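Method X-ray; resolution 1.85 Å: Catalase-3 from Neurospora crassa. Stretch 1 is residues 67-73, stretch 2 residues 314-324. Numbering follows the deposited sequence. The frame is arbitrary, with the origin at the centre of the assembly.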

# COMPACT_ATOMS: atom_id res chain seq x y z
N ARG C 67 -19.49 3.03 -9.19
CA ARG C 67 -20.19 2.39 -10.31
C ARG C 67 -20.24 3.29 -11.55
O ARG C 67 -20.86 4.36 -11.53
CB ARG C 67 -21.61 2.02 -9.89
CG ARG C 67 -22.46 1.34 -10.99
CD ARG C 67 -21.94 -0.03 -11.39
NE ARG C 67 -22.74 -0.59 -12.50
CZ ARG C 67 -22.56 -1.79 -13.05
NH1 ARG C 67 -21.61 -2.61 -12.60
NH2 ARG C 67 -23.34 -2.16 -14.06
N GLY C 68 -19.58 2.88 -12.62
CA GLY C 68 -19.66 3.64 -13.85
C GLY C 68 -18.97 3.00 -15.03
O GLY C 68 -18.40 1.91 -14.91
N ALA C 69 -19.00 3.69 -16.16
CA ALA C 69 -18.46 3.16 -17.40
C ALA C 69 -18.04 4.31 -18.30
O ALA C 69 -18.59 5.42 -18.22
CB ALA C 69 -19.49 2.27 -18.10
N GLY C 70 -17.05 4.08 -19.15
CA GLY C 70 -16.53 5.15 -19.95
C GLY C 70 -16.13 4.80 -21.37
O GLY C 70 -16.18 3.63 -21.78
N ALA C 71 -15.72 5.82 -22.12
CA ALA C 71 -15.34 5.64 -23.51
C ALA C 71 -14.39 6.72 -23.98
O ALA C 71 -14.33 7.80 -23.38
CB ALA C 71 -16.58 5.60 -24.41
N HIS C 72 -13.64 6.42 -25.03
CA HIS C 72 -12.77 7.40 -25.69
C HIS C 72 -13.53 8.15 -26.77
O HIS C 72 -14.50 7.64 -27.33
CB HIS C 72 -11.57 6.71 -26.35
CG HIS C 72 -10.66 6.01 -25.39
ND1 HIS C 72 -9.51 6.58 -24.90
CD2 HIS C 72 -10.73 4.77 -24.83
CE1 HIS C 72 -8.91 5.74 -24.07
NE2 HIS C 72 -9.63 4.63 -24.02
N GLY C 73 -13.08 9.36 -27.08
CA GLY C 73 -13.67 10.07 -28.19
C GLY C 73 -12.84 11.26 -28.61
O GLY C 73 -11.65 11.35 -28.29
N ARG C 314 -14.98 5.42 -29.42
CA ARG C 314 -14.11 4.25 -29.21
C ARG C 314 -14.32 3.64 -27.82
O ARG C 314 -14.12 4.31 -26.81
CB ARG C 314 -12.63 4.61 -29.39
CG ARG C 314 -12.21 5.00 -30.80
CD ARG C 314 -12.18 3.80 -31.75
NE ARG C 314 -11.50 4.11 -33.00
CZ ARG C 314 -12.10 4.61 -34.09
NH1 ARG C 314 -13.40 4.87 -34.08
NH2 ARG C 314 -11.38 4.86 -35.18
N ASN C 315 -14.72 2.37 -27.79
CA ASN C 315 -14.81 1.63 -26.53
C ASN C 315 -13.41 1.31 -26.03
O ASN C 315 -12.48 1.23 -26.81
CB ASN C 315 -15.61 0.33 -26.72
CG ASN C 315 -17.10 0.58 -26.79
OD1 ASN C 315 -17.63 1.40 -26.04
ND2 ASN C 315 -17.79 -0.11 -27.71
N PRO C 316 -13.26 1.12 -24.71
CA PRO C 316 -11.97 0.65 -24.19
C PRO C 316 -11.65 -0.77 -24.62
O PRO C 316 -12.56 -1.55 -24.96
CB PRO C 316 -12.17 0.69 -22.67
CG PRO C 316 -13.64 0.65 -22.48
CD PRO C 316 -14.21 1.42 -23.62
N MET C 317 -10.36 -1.11 -24.60
CA MET C 317 -9.92 -2.47 -24.91
C MET C 317 -9.89 -3.31 -23.63
O MET C 317 -10.34 -4.46 -23.62
CB MET C 317 -8.54 -2.44 -25.58
CG MET C 317 -7.98 -3.83 -25.90
SD MET C 317 -6.39 -3.75 -26.77
CE MET C 317 -6.96 -3.32 -28.43
N ASN C 318 -9.34 -2.74 -22.56
CA ASN C 318 -9.41 -3.35 -21.24
C ASN C 318 -10.05 -2.37 -20.25
O ASN C 318 -9.50 -1.31 -19.97
CB ASN C 318 -8.01 -3.76 -20.75
CG ASN C 318 -8.04 -4.54 -19.44
OD1 ASN C 318 -7.88 -3.96 -18.36
ND2 ASN C 318 -8.24 -5.84 -19.52
N TYR C 319 -11.21 -2.74 -19.72
CA TYR C 319 -11.96 -1.87 -18.82
C TYR C 319 -11.17 -1.47 -17.58
O TYR C 319 -11.17 -0.30 -17.18
CB TYR C 319 -13.27 -2.57 -18.43
CG TYR C 319 -14.13 -1.80 -17.45
CD1 TYR C 319 -13.85 -1.81 -16.09
CD2 TYR C 319 -15.25 -1.10 -17.89
CE1 TYR C 319 -14.64 -1.12 -15.20
CE2 TYR C 319 -16.05 -0.42 -17.00
CZ TYR C 319 -15.74 -0.42 -15.66
OH TYR C 319 -16.54 0.26 -14.78
N PHE C 320 -10.51 -2.44 -16.95
CA PHE C 320 -9.76 -2.14 -15.73
C PHE C 320 -8.63 -1.15 -15.99
O PHE C 320 -8.47 -0.17 -15.26
CB PHE C 320 -9.19 -3.41 -15.07
CG PHE C 320 -8.29 -3.10 -13.88
CD1 PHE C 320 -6.94 -2.83 -14.08
CD2 PHE C 320 -8.80 -3.06 -12.59
CE1 PHE C 320 -6.11 -2.55 -13.01
CE2 PHE C 320 -7.96 -2.77 -11.51
CZ PHE C 320 -6.62 -2.52 -11.73
N ALA C 321 -7.82 -1.42 -17.01
CA ALA C 321 -6.65 -0.59 -17.30
C ALA C 321 -7.05 0.84 -17.62
O ALA C 321 -6.33 1.79 -17.30
CB ALA C 321 -5.84 -1.18 -18.45
N GLU C 322 -8.19 0.97 -18.28
CA GLU C 322 -8.66 2.26 -18.77
C GLU C 322 -9.71 2.89 -17.87
O GLU C 322 -9.41 3.85 -17.13
CB GLU C 322 -9.16 2.11 -20.22
CG GLU C 322 -8.07 1.66 -21.16
CD GLU C 322 -8.55 1.38 -22.57
OE1 GLU C 322 -9.04 2.31 -23.24
OE2 GLU C 322 -8.41 0.21 -23.02
N THR C 323 -10.93 2.36 -17.91
CA THR C 323 -12.04 2.92 -17.14
C THR C 323 -11.82 2.89 -15.62
O THR C 323 -11.99 3.90 -14.95
CB THR C 323 -13.37 2.23 -17.49
OG1 THR C 323 -13.60 2.32 -18.91
CG2 THR C 323 -14.53 2.90 -16.74
N GLU C 324 -11.47 1.73 -15.07
CA GLU C 324 -11.32 1.63 -13.62
C GLU C 324 -10.14 2.47 -13.09
O GLU C 324 -10.26 3.13 -12.05
CB GLU C 324 -11.17 0.18 -13.16
CG GLU C 324 -11.22 0.02 -11.63
CD GLU C 324 -12.59 0.33 -11.05
OE1 GLU C 324 -13.58 0.33 -11.82
OE2 GLU C 324 -12.69 0.57 -9.82
O HOH W 1 -17.81 0.41 -11.80
O HOH W 2 -15.91 1.39 -19.87
O HOH W 3 -18.14 2.17 -23.36

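Two segments more than 240 residues apart in the sequence meet here, a strand running from Gly68 to Gly73 and a stretch that passes from extended chain at Arg314 into a short helix. Strand and helix lie almost at right angles, 91° between their directions. The strand meets the second stretch from Arg314 to Thr323. Some 401 Å² is buried in all, and His72 and Arg314 have the largest shares.

These two residues form an antiparallel bridge. His72 N donates to Arg314 O at 2.8 Å, and Arg314 N returns the bond to His72 O at 3.1 Å, the closed pair expected where two extended chains run in opposite directions. Their side chains leave on the same face of the sheet, with His72 CB 3.8 Å from Arg314 CB. Arginine suits a partly exposed position of this kind: its aliphatic base can pack beside a neighbour while the guanidinium travels on, and here the end of the side chain leads away from the strand to partners elsewhere in the structure.

The imidazole of His72 reaches further along the second stretch. With chi1 near -63° (m), its NE2 donates to Glu322 OE1 at 2.5 Å, a short bond that ties the strand to the helix. The carboxylate lies at the edge of the ring, near its plane, where a ring nitrogen can direct its hydrogen; Pro316 CA also sits at the edge, 4.3 Å from His72 CD2. A glutamate suits this place because its two oxygens can serve different partners. While Glu322 OE1 takes the histidine, Glu322 OE2 accepts from Met317 N at 2.8 Å and from Asn318 N at 3.1 Å, gathering in the backbone just before the helix. Asn318 then caps that helix, its OD1 accepting from Ala321 N at 2.9 Å.

Further back along the strand the residues are small. Gly70 has no side chain, and the helix comes close: Gly70 CA is 5.7 Å from Thr323 CA, while Thr323 CG2 lies 3.7 Å from Gly70 N. A CB on Gly70 would stand about 3.8 Å from Thr323 OG1. Threonine offers both a methyl for packing and a hydroxyl for polar contact: a water accepts from Gly70 N at 3.0 Å and is hydrogen-bonded to Thr323 OG1 at 2.7 Å. On the carbonyl side, Pro316 CD packs 3.5 Å from Gly70 O, and another water donates to both Gly70 O at 2.9 Å and Asn315 OD1 at 2.8 Å.

At the start of the strand, Tyr319 spans the gap with its long side chain. Its OH donates to Gly68 O across a very short 2.5 Å, and a water that donates to Tyr319 OH at 3.2 Å also accepts from Gly68 N at 3.1 Å. The tyrosine thus combines a polar tip with an apolar ring, whose CE2 lies 4.5 Å from Ala69 CB.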